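Hcp1 (PDB 6BDC) forms hexameric rings that probably stack into the inner tube of a type VI secretion system and may act as a chaperone for secreted effectors. Local coordinates at residues 19-24 against 114-119; 40-45 against 83-88; 93-98 against 103-108. All coordinates share one frame; numbering follows the deposited sequence.

Contact 1: 19-24 against 114-119; sequences VSYDLA and RKISMG
Met-118, present as selenomethionine, meets the side chain of Tyr-21 in a Met-aromatic contact inside the curled antiparallel sheet of the Hcp fold. Its SE lies 5.5 Å from the centroid of the Tyr-21 ring and 59° off the ring normal, an oblique approach. The two side chains cross at about a right angle. Nearer the base of the ring, Ile-116 brings its terminal methyl CD1 to 4.3 Å from CD2 of Tyr-21. No hydrogen bond joins the segments, and the CA atoms of Tyr-21 and Ile-116 are 9.6 Å apart, so strands 12-24 and 115-118 meet through side chains. Met-118 reaches across to the ring with CG anti to the backbone N (chi1 -174°) and an extended chain. Leu-83 and Ile-42 fill in around these groups. Arg-114 and Lys-115 form a classic beta bulge opposite Thr-86, where the chain turns a corner into strand 115-118. Strand 12-24 continues the sheet into a second subunit, and Glu-95 of that subunit hydrogen-bonds Tyr-21 OH, an atom that also lies 3.4 Å from Met-118 SE.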
loop_
_atom_site.group_PDB
_atom_site.type_symbol
_atom_site.label_atom_id
_atom_site.label_comp_id
_atom_site.label_asym_id
_atom_site.label_seq_id
_atom_site.Cartn_x
_atom_site.Cartn_y
_atom_site.Cartn_z
ATOM N N VAL A 19 -2.349 -16.428 -14.275
ATOM C CA VAL A 19 -3.755 -16.500 -14.646
ATOM C C VAL A 19 -4.600 -16.348 -13.393
ATOM O O VAL A 19 -4.150 -16.636 -12.279
ATOM C CB VAL A 19 -4.133 -17.815 -15.363
ATOM C CG1 VAL A 19 -4.982 -17.525 -16.598
ATOM C CG2 VAL A 19 -2.903 -18.633 -15.695
ATOM N N SER A 20 -5.837 -15.893 -13.585
ATOM C CA SER A 20 -6.837 -15.888 -12.528
ATOM C C SER A 20 -8.214 -15.731 -13.158
ATOM O O SER A 20 -8.371 -15.126 -14.220
ATOM C CB SER A 20 -6.578 -14.781 -11.490
ATOM O OG SER A 20 -7.257 -13.584 -11.823
ATOM N N TYR A 21 -9.211 -16.301 -12.487
ATOM C CA TYR A 21 -10.605 -16.178 -12.888
ATOM C C TYR A 21 -11.442 -16.360 -11.636
ATOM O O TYR A 21 -11.184 -17.271 -10.842
ATOM C CB TYR A 21 -10.989 -17.209 -13.962
ATOM C CG TYR A 21 -10.857 -18.649 -13.518
ATOM C CD1 TYR A 21 -9.635 -19.303 -13.576
ATOM C CD2 TYR A 21 -11.955 -19.353 -13.040
ATOM C CE1 TYR A 21 -9.507 -20.621 -13.170
ATOM C CE2 TYR A 21 -11.837 -20.671 -12.629
ATOM C CZ TYR A 21 -10.609 -21.297 -12.698
ATOM O OH TYR A 21 -10.482 -22.605 -12.291
ATOM N N ASP A 22 -12.423 -15.487 -11.444
ATOM C CA ASP A 22 -13.154 -15.480 -10.191
ATOM C C ASP A 22 -14.639 -15.296 -10.456
ATOM O O ASP A 22 -15.043 -14.670 -11.440
ATOM C CB ASP A 22 -12.634 -14.385 -9.240
ATOM C CG ASP A 22 -12.857 -12.991 -9.774
ATOM O OD1 ASP A 22 -13.953 -12.437 -9.547
ATOM O OD2 ASP A 22 -11.934 -12.439 -10.405
ATOM N N LEU A 23 -15.443 -15.858 -9.559
ATOM C CA LEU A 23 -16.889 -15.725 -9.585
ATOM C C LEU A 23 -17.372 -15.346 -8.195
ATOM O O LEU A 23 -16.772 -15.726 -7.186
ATOM C CB LEU A 23 -17.584 -17.020 -10.025
ATOM C CG LEU A 23 -17.107 -17.727 -11.295
ATOM C CD1 LEU A 23 -15.969 -18.692 -11.002
ATOM C CD2 LEU A 23 -18.262 -18.464 -11.947
ATOM N N ALA A 24 -18.480 -14.611 -8.148
ATOM C CA ALA A 24 -18.968 -14.118 -6.874
ATOM C C ALA A 24 -20.454 -13.815 -6.960
ATOM O O ALA A 24 -20.962 -13.380 -7.999
ATOM C CB ALA A 24 -18.199 -12.865 -6.438
ATOM N N ARG A 114 -18.422 -15.632 -22.754
ATOM C CA ARG A 114 -19.822 -16.012 -22.605
ATOM C C ARG A 114 -19.967 -17.161 -21.616
ATOM O O ARG A 114 -20.870 -17.163 -20.773
ATOM C CB ARG A 114 -20.413 -16.392 -23.964
ATOM N N LYS A 115 -19.079 -18.149 -21.702
ATOM C CA LYS A 115 -19.117 -19.291 -20.802
ATOM C C LYS A 115 -17.705 -19.777 -20.518
ATOM O O LYS A 115 -16.841 -19.756 -21.399
ATOM C CB LYS A 115 -19.950 -20.447 -21.383
ATOM N N ILE A 116 -17.481 -20.206 -19.276
ATOM C CA ILE A 116 -16.296 -20.956 -18.889
ATOM C C ILE A 116 -16.755 -22.312 -18.373
ATOM O O ILE A 116 -17.874 -22.469 -17.875
ATOM C CB ILE A 116 -15.448 -20.229 -17.824
ATOM C CG1 ILE A 116 -16.305 -19.880 -16.604
ATOM C CG2 ILE A 116 -14.810 -18.978 -18.410
ATOM C CD1 ILE A 116 -15.539 -19.185 -15.486
ATOM N N SER A 117 -15.875 -23.302 -18.501
ATOM C CA SER A 117 -16.200 -24.656 -18.077
ATOM C C SER A 117 -14.924 -25.373 -17.666
ATOM O O SER A 117 -13.845 -25.105 -18.204
ATOM C CB SER A 117 -16.905 -25.440 -19.188
ATOM O OG SER A 117 -15.958 -25.961 -20.103
HETATM N N MSE A 118 -15.065 -26.297 -16.717
HETATM C CA MSE A 118 -13.923 -27.042 -16.194
HETATM C C MSE A 118 -14.363 -28.229 -15.335
HETATM O O MSE A 118 -15.109 -28.060 -14.363
HETATM C CB MSE A 118 -13.019 -26.098 -15.391
HETATM C CG MSE A 118 -11.715 -26.703 -14.910
HETATM SE SE MSE A 118 -10.456 -25.307 -14.426
HETATM C CE MSE A 118 -9.228 -26.337 -13.328
ATOM N N GLY A 119 -13.911 -29.423 -15.722
ATOM C CA GLY A 119 -14.238 -30.644 -15.002
ATOM C C GLY A 119 -15.718 -30.890 -14.828
ATOM O O GLY A 119 -16.139 -31.369 -13.770
#

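Contact 2: 40-45 against 83-88; sequences GRIMIE and LKFTEA
Ile-42 and Leu-83 point at each other tip to tip, their CD1 methyls 4.0 Å apart. The same Ile-42 methyl serves a second partner: CD1 lies 4.1 Å from CD2 of Phe-85 and is equally close to that residue's CB, so it rests beside the root of the aromatic side chain. Ile-42 and Phe-85 cross obliquely. Ile-42 gains this reach from CG1 being anti to its carbonyl carbon (chi1 -52°) with the chain extended to CD1 (chi2 -179°). The contact is therefore apolar packing between strands 41-47 and 81-86, across the interior of the curled antiparallel Hcp sheet; the centre of the contact lies about 4 Å from the centre of the chain, and the two segments share no hydrogen bond. Strand 41-47 is paired by backbone bonds with strands 12-24 and 105-113, as at Met-43 with Ser-20 and Ile-44 with Phe-109. Around the touching methyls, Ile-116 packs on both Ile-42 and Leu-83, while Tyr-21, Met-118 and Val-69 cover Leu-83. Beyond Phe-85 the chain bends at a G1 beta bulge formed by Glu-87 and Ala-88, and the backbone N of Glu-87 donates to Asp-66 OD1.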
loop_
_atom_site.group_PDB
_atom_site.type_symbol
_atom_site.label_atom_id
_atom_site.label_comp_id
_atom_site.label_asym_id
_atom_site.label_seq_id
_atom_site.Cartn_x
_atom_site.Cartn_y
_atom_site.Cartn_z
ATOM N N GLY A 40 -16.911 -15.294 -15.612
ATOM C CA GLY A 40 -16.523 -15.332 -17.005
ATOM C C GLY A 40 -15.349 -14.442 -17.349
ATOM O O GLY A 40 -14.841 -14.525 -18.477
ATOM N N ARG A 41 -14.907 -13.589 -16.426
ATOM C CA ARG A 41 -13.753 -12.729 -16.650
ATOM C C ARG A 41 -12.479 -13.472 -16.271
ATOM O O ARG A 41 -12.391 -14.056 -15.187
ATOM C CB ARG A 41 -13.876 -11.437 -15.844
ATOM C CG ARG A 41 -14.592 -10.311 -16.578
ATOM C CD ARG A 41 -15.123 -9.257 -15.619
ATOM N NE ARG A 41 -15.744 -8.135 -16.322
ATOM N N ILE A 42 -11.496 -13.452 -17.165
ATOM C CA ILE A 42 -10.235 -14.163 -16.980
ATOM C C ILE A 42 -9.089 -13.186 -17.211
ATOM O O ILE A 42 -9.088 -12.447 -18.203
ATOM C CB ILE A 42 -10.114 -15.369 -17.931
ATOM C CG1 ILE A 42 -11.352 -16.262 -17.838
ATOM C CG2 ILE A 42 -8.859 -16.163 -17.624
ATOM C CD1 ILE A 42 -11.286 -17.479 -18.733
HETATM N N MSE A 43 -8.115 -13.188 -16.302
HETATM C CA MSE A 43 -6.947 -12.310 -16.401
HETATM C C MSE A 43 -5.680 -13.128 -16.640
HETATM O O MSE A 43 -5.409 -14.075 -15.904
HETATM C CB MSE A 43 -6.796 -11.472 -15.135
HETATM C CG MSE A 43 -7.938 -11.637 -14.144
HETATM SE SE MSE A 43 -9.467 -10.472 -14.462
HETATM C CE MSE A 43 -9.154 -9.181 -13.021
ATOM N N ILE A 44 -4.908 -12.766 -17.667
ATOM C CA ILE A 44 -3.742 -13.535 -18.084
ATOM C C ILE A 44 -2.558 -12.593 -18.260
ATOM O O ILE A 44 -2.718 -11.426 -18.635
ATOM C CB ILE A 44 -4.010 -14.321 -19.393
ATOM C CG1 ILE A 44 -5.296 -15.140 -19.293
ATOM C CG2 ILE A 44 -2.847 -15.243 -19.731
ATOM C CD1 ILE A 44 -6.412 -14.645 -20.187
ATOM N N GLU A 45 -1.360 -13.108 -17.978
ATOM C CA GLU A 45 -0.112 -12.407 -18.247
ATOM C C GLU A 45 0.793 -13.319 -19.060
ATOM O O GLU A 45 0.996 -14.481 -18.695
ATOM C CB GLU A 45 0.587 -11.972 -16.957
ATOM C CG GLU A 45 1.862 -11.177 -17.199
ATOM C CD GLU A 45 2.369 -10.484 -15.948
ATOM O OE1 GLU A 45 1.701 -10.580 -14.896
ATOM O OE2 GLU A 45 3.436 -9.835 -16.018
ATOM N N LEU A 83 -8.838 -25.136 -18.477
ATOM C CA LEU A 83 -9.984 -24.262 -18.395
ATOM C C LEU A 83 -10.326 -23.822 -19.781
ATOM O O LEU A 83 -9.492 -23.292 -20.490
ATOM C CB LEU A 83 -9.663 -23.042 -17.557
ATOM C CG LEU A 83 -10.868 -22.247 -17.069
ATOM C CD1 LEU A 83 -10.461 -20.825 -16.762
ATOM C CD2 LEU A 83 -12.004 -22.270 -18.070
ATOM N N LYS A 84 -11.565 -24.046 -20.164
ATOM C CA LYS A 84 -12.001 -23.704 -21.509
ATOM C C LYS A 84 -13.009 -22.566 -21.449
ATOM O O LYS A 84 -13.921 -22.573 -20.617
ATOM C CB LYS A 84 -12.617 -24.920 -22.214
ATOM N N PHE A 85 -12.836 -21.588 -22.335
ATOM C CA PHE A 85 -13.759 -20.475 -22.470
ATOM C C PHE A 85 -14.243 -20.389 -23.908
ATOM O O PHE A 85 -13.501 -20.688 -24.848
ATOM C CB PHE A 85 -13.111 -19.143 -22.056
ATOM C CG PHE A 85 -11.891 -18.772 -22.860
ATOM C CD1 PHE A 85 -12.005 -18.041 -24.032
ATOM C CD2 PHE A 85 -10.626 -19.138 -22.429
ATOM C CE1 PHE A 85 -10.880 -17.694 -24.767
ATOM C CE2 PHE A 85 -9.500 -18.793 -23.154
ATOM C CZ PHE A 85 -9.627 -18.068 -24.324
ATOM N N THR A 86 -15.498 -19.975 -24.067
ATOM C CA THR A 86 -16.125 -19.861 -25.375
ATOM C C THR A 86 -16.683 -18.457 -25.545
ATOM O O THR A 86 -17.291 -17.909 -24.619
ATOM C CB THR A 86 -17.245 -20.898 -25.564
ATOM O OG1 THR A 86 -18.429 -20.475 -24.873
ATOM C CG2 THR A 86 -16.817 -22.261 -25.041
ATOM N N GLU A 87 -16.465 -17.886 -26.733
ATOM C CA GLU A 87 -17.044 -16.600 -27.132
ATOM C C GLU A 87 -16.611 -15.472 -26.190
ATOM O O GLU A 87 -17.434 -14.743 -25.632
ATOM C CB GLU A 87 -18.572 -16.696 -27.217
ATOM C CG GLU A 87 -19.076 -18.023 -27.776
ATOM C CD GLU A 87 -19.673 -17.901 -29.164
ATOM O OE1 GLU A 87 -20.353 -18.856 -29.602
ATOM O OE2 GLU A 87 -19.469 -16.854 -29.817
ATOM N N ALA A 88 -15.297 -15.325 -26.021
ATOM C CA ALA A 88 -14.728 -14.318 -25.132
ATOM C C ALA A 88 -14.312 -13.081 -25.916
ATOM O O ALA A 88 -13.722 -13.186 -26.994
ATOM C CB ALA A 88 -13.522 -14.873 -24.376
#

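Contact 3: 93-98 against 103-108; sequences YKENFD and NPLTET
The Tyr-93 hydroxyl hydrogen-bonds Glu-107, OH to OE2, at a very short modelled separation of 2.3 Å whose exact length is doubtful. OE2 lies in the ring plane at its edge, with ring and carboxylate planes 82° apart. Chi1 of -76° sets Glu-107 CG anti to its carbonyl carbon, from where the extended chain reaches the hydroxyl. Behind this pair runs the backbone ladder of an antiparallel beta hairpin. Thr-108 N reaches Lys-94 O at 2.8 Å, whereas the return bond from Lys-94 N to Thr-108 O is weak. The hydrogen-bonded pair Asn-96 and Thr-106 is joined both ways, Asn-96 N to Thr-106 O at 3.0 Å and Thr-106 N to Asn-96 O at 3.1 Å. Toward the turn, Asp-98 N bonds Pro-104 O at 3.2 Å. Phe-97 and Pro-104 lie side by side, with ring atom CE1 of Phe-97 3.3 Å from Pro-104 CB, while Leu-105 CD1 sits 3.7 Å from Phe-97 CB. Strand 88-98 also pairs with strand 12-24 of the third subunit, so the hairpin lies at an edge where the sheet crosses the interface. On the face shared with Phe-97 and Leu-105, the carboxylates of Glu-95 and Glu-107 stack with planes 17° apart, Glu-95 OE1 being 4.4 Å from Glu-107 OE2. Glu-95 OE1 is hydrogen-bonded by Tyr-21 OH of the third subunit, and OE2 by Ser-48 OG of the same chain. Such hydroxyl partners probably ease the repulsion between two buried acids, whose closeness might raise the proton affinity of one.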
loop_
_atom_site.group_PDB
_atom_site.type_symbol
_atom_site.label_atom_id
_atom_site.label_comp_id
_atom_site.label_asym_id
_atom_site.label_seq_id
_atom_site.Cartn_x
_atom_site.Cartn_y
_atom_site.Cartn_z
ATOM N N TYR A 93 -6.308 -4.511 -22.239
ATOM C CA TYR A 93 -5.018 -4.987 -22.716
ATOM C C TYR A 93 -3.947 -3.996 -22.293
ATOM O O TYR A 93 -4.185 -2.787 -22.293
ATOM C CB TYR A 93 -5.012 -5.156 -24.241
ATOM C CG TYR A 93 -3.673 -5.537 -24.834
ATOM C CD1 TYR A 93 -3.317 -6.869 -24.991
ATOM C CD2 TYR A 93 -2.768 -4.565 -25.244
ATOM C CE1 TYR A 93 -2.094 -7.227 -25.538
ATOM C CE2 TYR A 93 -1.543 -4.911 -25.791
ATOM C CZ TYR A 93 -1.210 -6.242 -25.936
ATOM O OH TYR A 93 0.008 -6.593 -26.477
ATOM N N LYS A 94 -2.774 -4.515 -21.936
ATOM C CA LYS A 94 -1.637 -3.674 -21.575
ATOM C C LYS A 94 -0.353 -4.451 -21.810
ATOM O O LYS A 94 -0.148 -5.511 -21.211
ATOM C CB LYS A 94 -1.726 -3.214 -20.120
ATOM C CG LYS A 94 -0.388 -2.807 -19.524
ATOM C CD LYS A 94 -0.540 -2.185 -18.146
ATOM C CE LYS A 94 0.762 -2.282 -17.369
ATOM N NZ LYS A 94 0.834 -1.270 -16.276
ATOM N N GLU A 95 0.496 -3.934 -22.689
ATOM C CA GLU A 95 1.843 -4.454 -22.877
ATOM C C GLU A 95 2.801 -3.558 -22.110
ATOM O O GLU A 95 2.781 -2.334 -22.272
ATOM C CB GLU A 95 2.222 -4.517 -24.359
ATOM C CG GLU A 95 3.579 -5.165 -24.616
ATOM C CD GLU A 95 3.694 -5.763 -26.001
ATOM O OE1 GLU A 95 2.941 -5.336 -26.901
ATOM O OE2 GLU A 95 4.530 -6.669 -26.190
ATOM N N ASN A 96 3.615 -4.165 -21.258
ATOM C CA ASN A 96 4.448 -3.422 -20.327
ATOM C C ASN A 96 5.859 -3.974 -20.386
ATOM O O ASN A 96 6.055 -5.192 -20.319
ATOM C CB ASN A 96 3.889 -3.514 -18.900
ATOM C CG ASN A 96 4.832 -2.937 -17.860
ATOM O OD1 ASN A 96 4.787 -1.745 -17.558
ATOM N ND2 ASN A 96 5.683 -3.788 -17.297
ATOM N N PHE A 97 6.832 -3.081 -20.523
ATOM C CA PHE A 97 8.236 -3.446 -20.443
ATOM C C PHE A 97 8.837 -2.849 -19.181
ATOM O O PHE A 97 8.717 -1.644 -18.941
ATOM C CB PHE A 97 9.014 -2.972 -21.668
ATOM C CG PHE A 97 10.504 -3.083 -21.507
ATOM C CD1 PHE A 97 11.095 -4.298 -21.214
ATOM C CD2 PHE A 97 11.315 -1.978 -21.651
ATOM C CE1 PHE A 97 12.465 -4.402 -21.067
ATOM C CE2 PHE A 97 12.686 -2.085 -21.499
ATOM C CZ PHE A 97 13.255 -3.295 -21.210
ATOM N N ASP A 98 9.477 -3.698 -18.380
ATOM C CA ASP A 98 10.169 -3.283 -17.167
ATOM C C ASP A 98 11.544 -3.930 -17.166
ATOM O O ASP A 98 11.650 -5.158 -17.083
ATOM C CB ASP A 98 9.384 -3.684 -15.915
ATOM C CG ASP A 98 10.249 -3.708 -14.666
ATOM O OD1 ASP A 98 10.873 -4.756 -14.393
ATOM O OD2 ASP A 98 10.297 -2.683 -13.953
ATOM N N ASN A 103 11.071 -11.467 -16.324
ATOM C CA ASN A 103 10.553 -11.445 -17.667
ATOM C C ASN A 103 10.168 -10.025 -17.979
ATOM O O ASN A 103 9.077 -9.581 -17.663
ATOM C CB ASN A 103 9.333 -12.343 -17.765
ATOM C CG ASN A 103 9.466 -13.588 -16.930
ATOM O OD1 ASN A 103 10.555 -14.098 -16.741
ATOM N ND2 ASN A 103 8.357 -14.079 -16.424
ATOM N N PRO A 104 11.161 -9.294 -18.638
ATOM C CA PRO A 104 10.840 -7.877 -18.783
ATOM C C PRO A 104 9.645 -7.578 -19.636
ATOM O O PRO A 104 8.890 -6.694 -19.297
ATOM C CB PRO A 104 12.077 -7.302 -19.453
ATOM C CG PRO A 104 13.177 -8.144 -18.963
ATOM C CD PRO A 104 12.569 -9.461 -19.241
ATOM N N LEU A 105 9.470 -8.260 -20.746
ATOM C CA LEU A 105 8.407 -7.834 -21.633
ATOM C C LEU A 105 7.215 -8.734 -21.526
ATOM O O LEU A 105 7.264 -9.865 -21.962
ATOM C CB LEU A 105 8.903 -7.818 -23.063
ATOM C CG LEU A 105 8.038 -7.060 -24.052
ATOM C CD1 LEU A 105 7.485 -5.806 -23.421
ATOM C CD2 LEU A 105 8.886 -6.683 -25.240
ATOM N N THR A 106 6.115 -8.215 -20.997
ATOM C CA THR A 106 4.953 -9.064 -20.774
ATOM C C THR A 106 3.698 -8.376 -21.295
ATOM O O THR A 106 3.637 -7.149 -21.416
ATOM C CB THR A 106 4.755 -9.402 -19.287
ATOM O OG1 THR A 106 4.424 -8.210 -18.561
ATOM C CG2 THR A 106 6.016 -10.018 -18.697
ATOM N N GLU A 107 2.688 -9.194 -21.586
ATOM C CA GLU A 107 1.360 -8.728 -21.964
ATOM C C GLU A 107 0.363 -9.147 -20.894
ATOM O O GLU A 107 0.308 -10.322 -20.522
ATOM C CB GLU A 107 0.940 -9.303 -23.318
ATOM C CG GLU A 107 1.594 -8.652 -24.522
ATOM C CD GLU A 107 1.257 -9.367 -25.816
ATOM O OE1 GLU A 107 1.845 -10.437 -26.075
ATOM O OE2 GLU A 107 0.388 -8.873 -26.563
ATOM N N THR A 108 -0.431 -8.191 -20.413
ATOM C CA THR A 108 -1.436 -8.447 -19.386
ATOM C C THR A 108 -2.786 -7.970 -19.898
ATOM O O THR A 108 -2.953 -6.785 -20.201
ATOM C CB THR A 108 -1.086 -7.745 -18.074
ATOM O OG1 THR A 108 0.074 -8.358 -17.500
ATOM C CG2 THR A 108 -2.248 -7.846 -17.093
#

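All three contacts belong to one curled antiparallel sheet. Contacts 1 and 2, both buried, have centres about 7 Å apart and share two strand pairings, 12-24 with 41-47 and 115-118 with 81-86; they touch through probable backbone bonds, Ser-20 O to Met-43 N and Ser-117 N to Lys-84 O. Contact 3 lies about 23 Å from contact 1 and 19 Å from contact 2, centre to centre, on the other side of the chain's centre from contact 1. It touches contact 2 where strands 41-47 and 105-113 are neighbours. Along the chain, contact 2 closes before contact 3 opens, and contact 1 spans both. Because 19-24 and 93-98 each pair with a strand of a different subunit, contacts 1 and 3 occupy complementary interfaces of the six-chain assembly.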